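Local coordinates for PTS-dependent dihydroxyacetone kinase operon regulatory protein (Escherichia coli, PDB 4LRZ) that activates transcription of the dhaKLM operon from a sigma-70 promoter and represses its own expression, the chain here being its N-terminal, probably sensory part, at residues P35-G40 against G101-T106; Y47-A52 against L78-C83; W219-N224 against G296-L301. All coordinates share one frame; numbering follows the deposited sequence.

Contact 1 (P35-G40 against G101-T106); sequences PHQAQG and GFNDGT
Two irregular loops meet through a single backbone bridge, Gln-37 with Thr-106, their CA atoms 3.9 Å apart, where the second loop folds as a type II beta turn from Asn-103 to Thr-106. That turn belongs to the GAF domain and follows helix 91-99, whose end is marked by a Schellman motif at Gly-101; the 35-40 loop leads into helix 40-49. Main chain makes the shortest link: Ala-38 N donates to Gly-105 O over 2.6 Å, coming from above the carbonyl plane. Gly-105 has positive phi (82°), and a CB there would run into Ala-38 O. Gln-37 reaches across to the turn. With CG anti to the backbone N (chi1 -158°) and the chain extended beyond it, it crosses the turn obliquely, CG lying 3.6 Å from Thr-106 OG1. At its tip NE2 donates to Asp-104 O at 3.1 Å; NE2 sits nearly along the Asp-104 C=O axis, and that oxygen lies 25° out of the Gln-37 amide plane. The same nitrogen rests 3.7 Å from Asn-103 CB, while Asn-103 OD1 is hydrogen-bonded to Ser-98. An alanine in place of Gln-37 would remove the amide that grips Asp-104 O and would probably leave the turn held less firmly against the 35-40 loop. At the far end Pro-35 CB packs 3.4 Å from Gly-101 O. That oxygen is gripped in its carbonyl plane by Thr-106 OG1, 2.6 Å away, and the same hydroxyl accepts from Asn-103 N at 3.0 Å.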
loop_
_atom_site.group_PDB
_atom_site.type_symbol
_atom_site.label_atom_id
_atom_site.label_comp_id
_atom_site.label_asym_id
_atom_site.label_seq_id
_atom_site.Cartn_x
_atom_site.Cartn_y
_atom_site.Cartn_z
ATOM N N PRO F 35 12.143 33.871 -12.463
ATOM C CA PRO F 35 11.651 33.054 -11.351
ATOM C C PRO F 35 12.516 33.134 -10.079
ATOM O O PRO F 35 13.717 33.512 -10.113
ATOM C CB PRO F 35 11.757 31.637 -11.916
ATOM C CG PRO F 35 13.036 31.703 -12.706
ATOM C CD PRO F 35 12.872 33.042 -13.445
ATOM N N HIS F 36 11.886 32.765 -8.971
ATOM C CA HIS F 36 12.587 32.475 -7.734
ATOM C C HIS F 36 12.791 30.963 -7.833
ATOM O O HIS F 36 11.823 30.204 -7.866
ATOM C CB HIS F 36 11.698 32.844 -6.529
ATOM C CG HIS F 36 12.355 32.623 -5.204
ATOM N ND1 HIS F 36 13.538 33.237 -4.849
ATOM C CD2 HIS F 36 11.994 31.860 -4.145
ATOM C CE1 HIS F 36 13.891 32.838 -3.640
ATOM N NE2 HIS F 36 12.967 32.012 -3.185
ATOM N N GLN F 37 14.050 30.542 -7.883
ATOM C CA GLN F 37 14.394 29.227 -8.349
ATOM C C GLN F 37 15.503 28.682 -7.503
ATOM O O GLN F 37 16.568 29.267 -7.459
ATOM C CB GLN F 37 14.868 29.302 -9.808
ATOM C CG GLN F 37 14.760 27.946 -10.586
ATOM C CD GLN F 37 15.460 27.976 -11.942
ATOM O OE1 GLN F 37 15.527 29.016 -12.614
ATOM N NE2 GLN F 37 15.994 26.841 -12.344
ATOM N N ALA F 38 15.258 27.563 -6.839
ATOM C CA ALA F 38 16.310 26.912 -6.065
ATOM C C ALA F 38 17.426 26.483 -7.009
ATOM O O ALA F 38 17.206 26.220 -8.182
ATOM C CB ALA F 38 15.784 25.740 -5.253
ATOM N N GLN F 39 18.617 26.378 -6.455
ATOM C CA GLN F 39 19.827 26.559 -7.214
ATOM C C GLN F 39 20.921 25.638 -6.712
ATOM O O GLN F 39 20.980 25.345 -5.518
ATOM C CB GLN F 39 20.269 28.010 -6.990
ATOM C CG GLN F 39 20.775 28.745 -8.226
ATOM C CD GLN F 39 22.036 29.577 -7.923
ATOM O OE1 GLN F 39 22.371 30.514 -8.660
ATOM N NE2 GLN F 39 22.747 29.220 -6.838
ATOM N N GLY F 40 21.783 25.196 -7.627
ATOM C CA GLY F 40 23.023 24.475 -7.302
ATOM C C GLY F 40 22.892 23.442 -6.193
ATOM O O GLY F 40 22.420 22.307 -6.437
ATOM N N GLY F 101 9.530 30.853 -16.988
ATOM C CA GLY F 101 10.213 30.658 -15.696
ATOM C C GLY F 101 10.014 29.344 -14.932
ATOM O O GLY F 101 10.604 29.140 -13.834
ATOM N N PHE F 102 9.208 28.429 -15.466
ATOM C CA PHE F 102 8.974 27.194 -14.740
ATOM C C PHE F 102 10.027 26.159 -15.135
ATOM O O PHE F 102 9.984 25.642 -16.228
ATOM C CB PHE F 102 7.587 26.646 -15.038
ATOM C CG PHE F 102 6.445 27.544 -14.639
ATOM C CD1 PHE F 102 5.718 28.212 -15.601
ATOM C CD2 PHE F 102 6.070 27.667 -13.316
ATOM C CE1 PHE F 102 4.617 29.019 -15.257
ATOM C CE2 PHE F 102 4.980 28.461 -12.957
ATOM C CZ PHE F 102 4.255 29.145 -13.938
ATOM N N ASN F 103 10.981 25.877 -14.251
ATOM C CA ASN F 103 12.062 24.935 -14.493
ATOM C C ASN F 103 12.162 24.113 -13.235
ATOM O O ASN F 103 11.480 24.396 -12.276
ATOM C CB ASN F 103 13.379 25.685 -14.677
ATOM C CG ASN F 103 13.373 26.593 -15.880
ATOM O OD1 ASN F 103 13.322 26.126 -17.036
ATOM N ND2 ASN F 103 13.424 27.901 -15.630
ATOM N N ASP F 104 13.030 23.106 -13.223
ATOM C CA ASP F 104 13.359 22.404 -11.984
ATOM C C ASP F 104 13.840 23.431 -10.957
ATOM O O ASP F 104 14.649 24.295 -11.269
ATOM C CB ASP F 104 14.463 21.367 -12.194
ATOM C CG ASP F 104 14.014 20.182 -13.005
ATOM O OD1 ASP F 104 14.896 19.405 -13.390
ATOM O OD2 ASP F 104 12.812 20.024 -13.288
ATOM N N GLY F 105 13.328 23.320 -9.741
ATOM C CA GLY F 105 13.640 24.284 -8.674
ATOM C C GLY F 105 12.895 25.604 -8.591
ATOM O O GLY F 105 13.117 26.344 -7.624
ATOM N N THR F 106 12.063 25.949 -9.579
ATOM C CA THR F 106 11.238 27.159 -9.509
ATOM C C THR F 106 10.182 26.965 -8.418
ATOM O O THR F 106 9.501 25.912 -8.394
ATOM C CB THR F 106 10.491 27.365 -10.829
ATOM O OG1 THR F 106 11.428 27.672 -11.858
ATOM C CG2 THR F 106 9.462 28.508 -10.755
#

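Contact 2 (Y47-A52 against L78-C83); sequences YRRKKA and LDETAC
Lys-50 sits right at the junction of helices 40-49 and 51-66, and its CB points at the 78-83 turn. CG, set anti to the carbonyl carbon (chi1 -65°), lies over one face of the Arg-49 guanidinium. From there the chain bends at chi2 and chi3 and crosses the Asp-79 side chain at about a right angle, CD touching Asp-79 CB at 3.6 Å. CE presses on Glu-80, 3.0 Å from OE2. The tip, NZ, forms a salt bridge with that same OE2 at 3.3 Å and is also hydrogen-bonded to Thr-158 on the neighbouring strand 157-166. Arg-49 comes to Glu-80 tip to tip, its guanidinium plane 88° from the carboxylate. NH1 donates to the syn lone pair of Glu-80 OE1 over 2.9 Å, with a weak bond to Glu-80 OE2, and stands 3.4 Å from Asp-79 OD2 in a second salt bridge. Two cations and two carboxylates thus share one network, which probably helps to keep all four charged. The other oxygen of Asp-79 turns inward on its own loop. With CG in the crowded position between the backbone N and the carbonyl carbon, OD1 accepts from Thr-81 N at 2.7 Å, from Cys-83 N at 3.1 Å and from the Thr-81 hydroxyl. The bond from Thr-81 N makes an Asx turn, Ala-82 N to Asp-79 O closes a type I beta turn, and Asp-79 N bonds to Cys-83 O, at the tip of the hairpin that joins strands 74-79 and 84-89 of the GAF sheet.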
loop_
_atom_site.group_PDB
_atom_site.type_symbol
_atom_site.label_atom_id
_atom_site.label_comp_id
_atom_site.label_asym_id
_atom_site.label_seq_id
_atom_site.Cartn_x
_atom_site.Cartn_y
_atom_site.Cartn_z
ATOM N N TYR F 47 16.089 18.012 -3.531
ATOM C CA TYR F 47 15.894 16.853 -4.390
ATOM C C TYR F 47 16.213 15.594 -3.603
ATOM O O TYR F 47 15.397 14.662 -3.554
ATOM C CB TYR F 47 16.793 16.977 -5.618
ATOM C CG TYR F 47 16.474 16.066 -6.787
ATOM C CD1 TYR F 47 15.608 16.479 -7.807
ATOM C CD2 TYR F 47 17.076 14.802 -6.900
ATOM C CE1 TYR F 47 15.336 15.660 -8.915
ATOM C CE2 TYR F 47 16.798 13.958 -8.005
ATOM C CZ TYR F 47 15.923 14.405 -9.001
ATOM O OH TYR F 47 15.645 13.592 -10.071
ATOM N N ARG F 48 17.366 15.597 -2.939
ATOM C CA ARG F 48 17.778 14.500 -2.087
ATOM C C ARG F 48 16.752 14.141 -0.998
ATOM O O ARG F 48 16.401 12.970 -0.865
ATOM C CB ARG F 48 19.198 14.749 -1.502
ATOM C CG ARG F 48 19.570 13.963 -0.199
ATOM C CD ARG F 48 21.111 13.918 0.113
ATOM N NE ARG F 48 21.837 15.008 -0.542
ATOM C CZ ARG F 48 22.063 16.215 -0.010
ATOM N NH1 ARG F 48 21.647 16.516 1.224
ATOM N NH2 ARG F 48 22.705 17.137 -0.724
ATOM N N ARG F 49 16.260 15.089 -0.215
ATOM C CA ARG F 49 15.329 14.678 0.855
ATOM C C ARG F 49 13.904 14.298 0.369
ATOM O O ARG F 49 13.103 13.709 1.113
ATOM C CB ARG F 49 15.265 15.708 1.984
ATOM C CG ARG F 49 14.686 17.002 1.560
ATOM C CD ARG F 49 14.286 17.956 2.718
ATOM N NE ARG F 49 13.434 18.955 2.058
ATOM C CZ ARG F 49 12.098 18.987 2.120
ATOM N NH1 ARG F 49 11.421 19.902 1.391
ATOM N NH2 ARG F 49 11.443 18.118 2.918
ATOM N N LYS F 50 13.605 14.609 -0.879
ATOM C CA LYS F 50 12.323 14.229 -1.449
ATOM C C LYS F 50 12.367 12.912 -2.267
ATOM O O LYS F 50 11.379 12.532 -2.879
ATOM C CB LYS F 50 11.782 15.406 -2.230
ATOM C CG LYS F 50 11.474 16.580 -1.282
ATOM C CD LYS F 50 10.039 16.493 -0.972
ATOM C CE LYS F 50 9.719 16.353 0.454
ATOM N NZ LYS F 50 8.356 15.741 0.387
ATOM N N LYS F 51 13.525 12.241 -2.229
ATOM C CA LYS F 51 13.851 11.072 -3.011
ATOM C C LYS F 51 12.707 10.034 -3.019
ATOM O O LYS F 51 12.239 9.641 -4.088
ATOM C CB LYS F 51 15.140 10.433 -2.468
ATOM C CG LYS F 51 15.760 9.317 -3.371
ATOM C CD LYS F 51 16.539 8.229 -2.522
ATOM C CE LYS F 51 18.054 8.430 -2.462
ATOM N NZ LYS F 51 18.805 8.025 -3.719
ATOM N N ALA F 52 12.232 9.657 -1.831
ATOM C CA ALA F 52 11.240 8.620 -1.711
ATOM C C ALA F 52 9.986 8.976 -2.515
ATOM O O ALA F 52 9.570 8.205 -3.384
ATOM C CB ALA F 52 10.936 8.309 -0.243
ATOM N N LEU F 78 5.794 18.723 -7.414
ATOM C CA LEU F 78 6.301 19.792 -6.567
ATOM C C LEU F 78 6.429 19.269 -5.133
ATOM O O LEU F 78 5.615 18.409 -4.717
ATOM C CB LEU F 78 5.407 21.037 -6.605
ATOM C CG LEU F 78 5.090 21.686 -7.979
ATOM C CD1 LEU F 78 3.807 21.091 -8.563
ATOM C CD2 LEU F 78 4.900 23.168 -7.844
ATOM N N ASP F 79 7.395 19.811 -4.365
ATOM C CA ASP F 79 7.527 19.429 -2.948
ATOM C C ASP F 79 6.498 20.160 -2.088
ATOM O O ASP F 79 5.700 20.917 -2.637
ATOM C CB ASP F 79 8.961 19.576 -2.430
ATOM C CG ASP F 79 9.324 20.991 -2.110
ATOM O OD1 ASP F 79 8.530 21.930 -2.336
ATOM O OD2 ASP F 79 10.421 21.186 -1.549
ATOM N N GLU F 80 6.508 19.966 -0.763
ATOM C CA GLU F 80 5.508 20.651 0.033
ATOM C C GLU F 80 5.598 22.182 0.004
ATOM O O GLU F 80 4.673 22.820 0.469
ATOM C CB GLU F 80 5.394 20.207 1.509
ATOM C CG GLU F 80 6.560 19.664 2.415
ATOM C CD GLU F 80 7.983 19.717 1.895
ATOM O OE1 GLU F 80 8.789 20.465 2.466
ATOM O OE2 GLU F 80 8.320 18.957 0.970
ATOM N N THR F 81 6.691 22.771 -0.492
ATOM C CA THR F 81 6.790 24.254 -0.523
ATOM C C THR F 81 6.511 24.822 -1.916
ATOM O O THR F 81 6.960 25.913 -2.218
ATOM C CB THR F 81 8.185 24.782 -0.056
ATOM O OG1 THR F 81 9.120 24.648 -1.129
ATOM C CG2 THR F 81 8.735 24.007 1.177
ATOM N N ALA F 82 5.827 24.054 -2.776
ATOM C CA ALA F 82 5.628 24.453 -4.160
ATOM C C ALA F 82 6.908 24.564 -5.014
ATOM O O ALA F 82 6.932 25.306 -5.996
ATOM C CB ALA F 82 4.873 25.748 -4.228
ATOM N N CYS F 83 7.974 23.874 -4.642
ATOM C CA CYS F 83 9.166 23.876 -5.475
ATOM C C CYS F 83 9.084 22.747 -6.499
ATOM O O CYS F 83 8.855 21.569 -6.115
ATOM C CB CYS F 83 10.404 23.688 -4.598
ATOM S SG CYS F 83 11.985 23.856 -5.476
#

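Contact 3 (W219-N224 against G296-L301); sequences WDEQGN and GTSFIL
Gly-296 opens the strand with its CA 3.8 Å from Glu-221 CB, and a side chain here would collide with that CB. Thr-297 turns its own side chain away but offers its carbonyl: the Glu-221 CA-H contacts Thr-297 O, with CA and O 3.1 Å apart. Ser-298 lays CB against Trp-219 O at 3.4 Å. It also packs on Arg-200 of the second subunit, which forms a salt bridge with Glu-221 OE1, so this edge of the contact takes part in the dimer interface. At Phe-299 the two segments form an antiparallel hydrogen-bonded pair, Trp-219 N to Phe-299 O and Phe-299 N to Trp-219 O each spanning 3.1 Å, both bonds in the carbonyl plane. This pairing sets strand 215-219 beside strand 296-304, first and last in sequence yet neighbours within the five-stranded antiparallel PAS sheet. After Trp-219 the chain leaves the sheet into a type I beta turn, Asp-220 to Gly-223. Trp-219 CG takes the crowded rotamer (chi1 66°), folding the indole across Phe-299. Phe-299 CB makes a CH-pi contact over the six-membered ring of the Trp-219 indole, 3.8 Å from that ring's centroid, and CD2 lies 3.4 Å from Trp-219 NE1; the rings meet obliquely, planes 33° apart. Ile-300 points away from 219-224; its side chain touches Val-216. Last, Leu-301 brings CB to 4.1 Å from Trp-219 CZ3, while also meeting Leu-258 of helix 256-264.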
loop_
_atom_site.group_PDB
_atom_site.type_symbol
_atom_site.label_atom_id
_atom_site.label_comp_id
_atom_site.label_asym_id
_atom_site.label_seq_id
_atom_site.Cartn_x
_atom_site.Cartn_y
_atom_site.Cartn_z
ATOM N N TRP F 219 5.653 -23.778 13.403
ATOM C CA TRP F 219 5.181 -24.067 12.063
ATOM C C TRP F 219 3.795 -23.510 11.702
ATOM O O TRP F 219 3.006 -23.096 12.566
ATOM C CB TRP F 219 5.329 -25.559 11.734
ATOM C CG TRP F 219 4.477 -26.459 12.546
ATOM C CD1 TRP F 219 3.227 -26.900 12.228
ATOM C CD2 TRP F 219 4.788 -27.033 13.826
ATOM N NE1 TRP F 219 2.744 -27.716 13.216
ATOM C CE2 TRP F 219 3.676 -27.813 14.213
ATOM C CE3 TRP F 219 5.901 -26.968 14.679
ATOM C CZ2 TRP F 219 3.644 -28.542 15.405
ATOM C CZ3 TRP F 219 5.870 -27.679 15.869
ATOM C CH2 TRP F 219 4.741 -28.457 16.224
ATOM N N ASP F 220 3.554 -23.541 10.395
ATOM C CA ASP F 220 2.402 -23.034 9.644
ATOM C C ASP F 220 1.157 -23.875 9.795
ATOM O O ASP F 220 1.278 -25.008 10.222
ATOM C CB ASP F 220 2.760 -23.175 8.150
ATOM C CG ASP F 220 2.814 -21.889 7.501
ATOM O OD1 ASP F 220 3.170 -21.772 6.323
ATOM O OD2 ASP F 220 2.449 -20.951 8.213
ATOM N N GLU F 221 -0.005 -23.352 9.375
ATOM C CA GLU F 221 -1.243 -24.183 9.236
ATOM C C GLU F 221 -1.104 -25.093 8.031
ATOM O O GLU F 221 -1.913 -25.991 7.827
ATOM C CB GLU F 221 -2.529 -23.352 9.058
ATOM C CG GLU F 221 -2.680 -22.677 7.679
ATOM C CD GLU F 221 -1.867 -21.365 7.548
ATOM O OE1 GLU F 221 -1.176 -20.963 8.517
ATOM O OE2 GLU F 221 -1.913 -20.730 6.479
ATOM N N GLN F 222 -0.087 -24.817 7.228
ATOM C CA GLN F 222 0.243 -25.618 6.075
ATOM C C GLN F 222 1.308 -26.651 6.395
ATOM O O GLN F 222 1.733 -27.353 5.501
ATOM C CB GLN F 222 0.751 -24.719 4.948
ATOM C CG GLN F 222 -0.312 -23.757 4.387
ATOM C CD GLN F 222 -1.368 -24.468 3.518
ATOM O OE1 GLN F 222 -1.232 -24.534 2.298
ATOM N NE2 GLN F 222 -2.407 -25.009 4.153
ATOM N N GLY F 223 1.780 -26.733 7.633
ATOM C CA GLY F 223 2.851 -27.686 7.981
ATOM C C GLY F 223 4.309 -27.227 7.821
ATOM O O GLY F 223 5.227 -27.976 8.155
ATOM N N ASN F 224 4.523 -26.002 7.334
ATOM C CA ASN F 224 5.862 -25.465 7.030
ATOM C C ASN F 224 6.510 -24.674 8.160
ATOM O O ASN F 224 5.890 -23.768 8.755
ATOM C CB ASN F 224 5.773 -24.594 5.803
ATOM C CG ASN F 224 5.334 -25.372 4.627
ATOM O OD1 ASN F 224 5.709 -26.541 4.504
ATOM N ND2 ASN F 224 4.495 -24.780 3.779
ATOM N N GLY F 296 -6.346 -21.028 9.752
ATOM C CA GLY F 296 -5.937 -22.321 10.286
ATOM C C GLY F 296 -5.179 -22.181 11.605
ATOM O O GLY F 296 -5.014 -21.077 12.156
ATOM N N THR F 297 -4.712 -23.305 12.123
ATOM C CA THR F 297 -3.982 -23.275 13.373
ATOM C C THR F 297 -2.505 -23.421 13.076
ATOM O O THR F 297 -2.124 -24.230 12.252
ATOM C CB THR F 297 -4.470 -24.383 14.350
ATOM O OG1 THR F 297 -5.901 -24.354 14.397
ATOM C CG2 THR F 297 -3.903 -24.177 15.762
ATOM N N SER F 298 -1.703 -22.585 13.724
ATOM C CA SER F 298 -0.258 -22.646 13.710
ATOM C C SER F 298 0.172 -23.071 15.111
ATOM O O SER F 298 -0.632 -22.985 16.071
ATOM C CB SER F 298 0.321 -21.261 13.408
ATOM O OG SER F 298 0.153 -20.926 12.051
ATOM N N PHE F 299 1.441 -23.486 15.238
ATOM C CA PHE F 299 1.960 -23.988 16.497
ATOM C C PHE F 299 3.299 -23.421 16.884
ATOM O O PHE F 299 4.114 -23.100 16.037
ATOM C CB PHE F 299 2.027 -25.511 16.471
ATOM C CG PHE F 299 0.675 -26.164 16.370
ATOM C CD1 PHE F 299 -0.100 -26.375 17.517
ATOM C CD2 PHE F 299 0.156 -26.539 15.121
ATOM C CE1 PHE F 299 -1.358 -26.975 17.430
ATOM C CE2 PHE F 299 -1.123 -27.144 15.020
ATOM C CZ PHE F 299 -1.878 -27.356 16.179
ATOM N N ILE F 300 3.493 -23.249 18.183
ATOM C CA ILE F 300 4.824 -23.040 18.711
ATOM C C ILE F 300 5.144 -24.151 19.687
ATOM O O ILE F 300 4.313 -24.496 20.524
ATOM C CB ILE F 300 4.987 -21.722 19.437
ATOM C CG1 ILE F 300 4.803 -20.567 18.465
ATOM C CG2 ILE F 300 6.407 -21.668 20.083
ATOM C CD1 ILE F 300 4.917 -19.216 19.141
ATOM N N LEU F 301 6.340 -24.708 19.557
ATOM C CA LEU F 301 6.819 -25.728 20.467
ATOM C C LEU F 301 8.071 -25.240 21.126
ATOM O O LEU F 301 9.043 -24.892 20.446
ATOM C CB LEU F 301 7.066 -27.041 19.730
ATOM C CG LEU F 301 7.725 -28.185 20.488
ATOM C CD1 LEU F 301 6.761 -28.775 21.517
ATOM C CD2 LEU F 301 8.172 -29.242 19.526
#

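How the contacts relate
Contacts 1 and 2 are neighbours in one half of the chain, with centres 13 Å apart. Both segments of contact 2 fall, along the sequence, between those of contact 1, and the two touch through Cys-83: its SG packs 3.5 Å from Gly-105 O and 4.2 Å from Ala-38 CB. Ile-84, the next residue, makes backbone hydrogen bonds with Gly-105 and Thr-106, so the start of strand 84-89, the second arm of that hairpin, is hydrogen-bonded to the turn of contact 1. Contact 3 lies on the opposite side of the chain's centre, in the PAS part beyond the long helix 174-211. Its centre is about 58 Å from that of contact 1 and about 45 Å from that of contact 2.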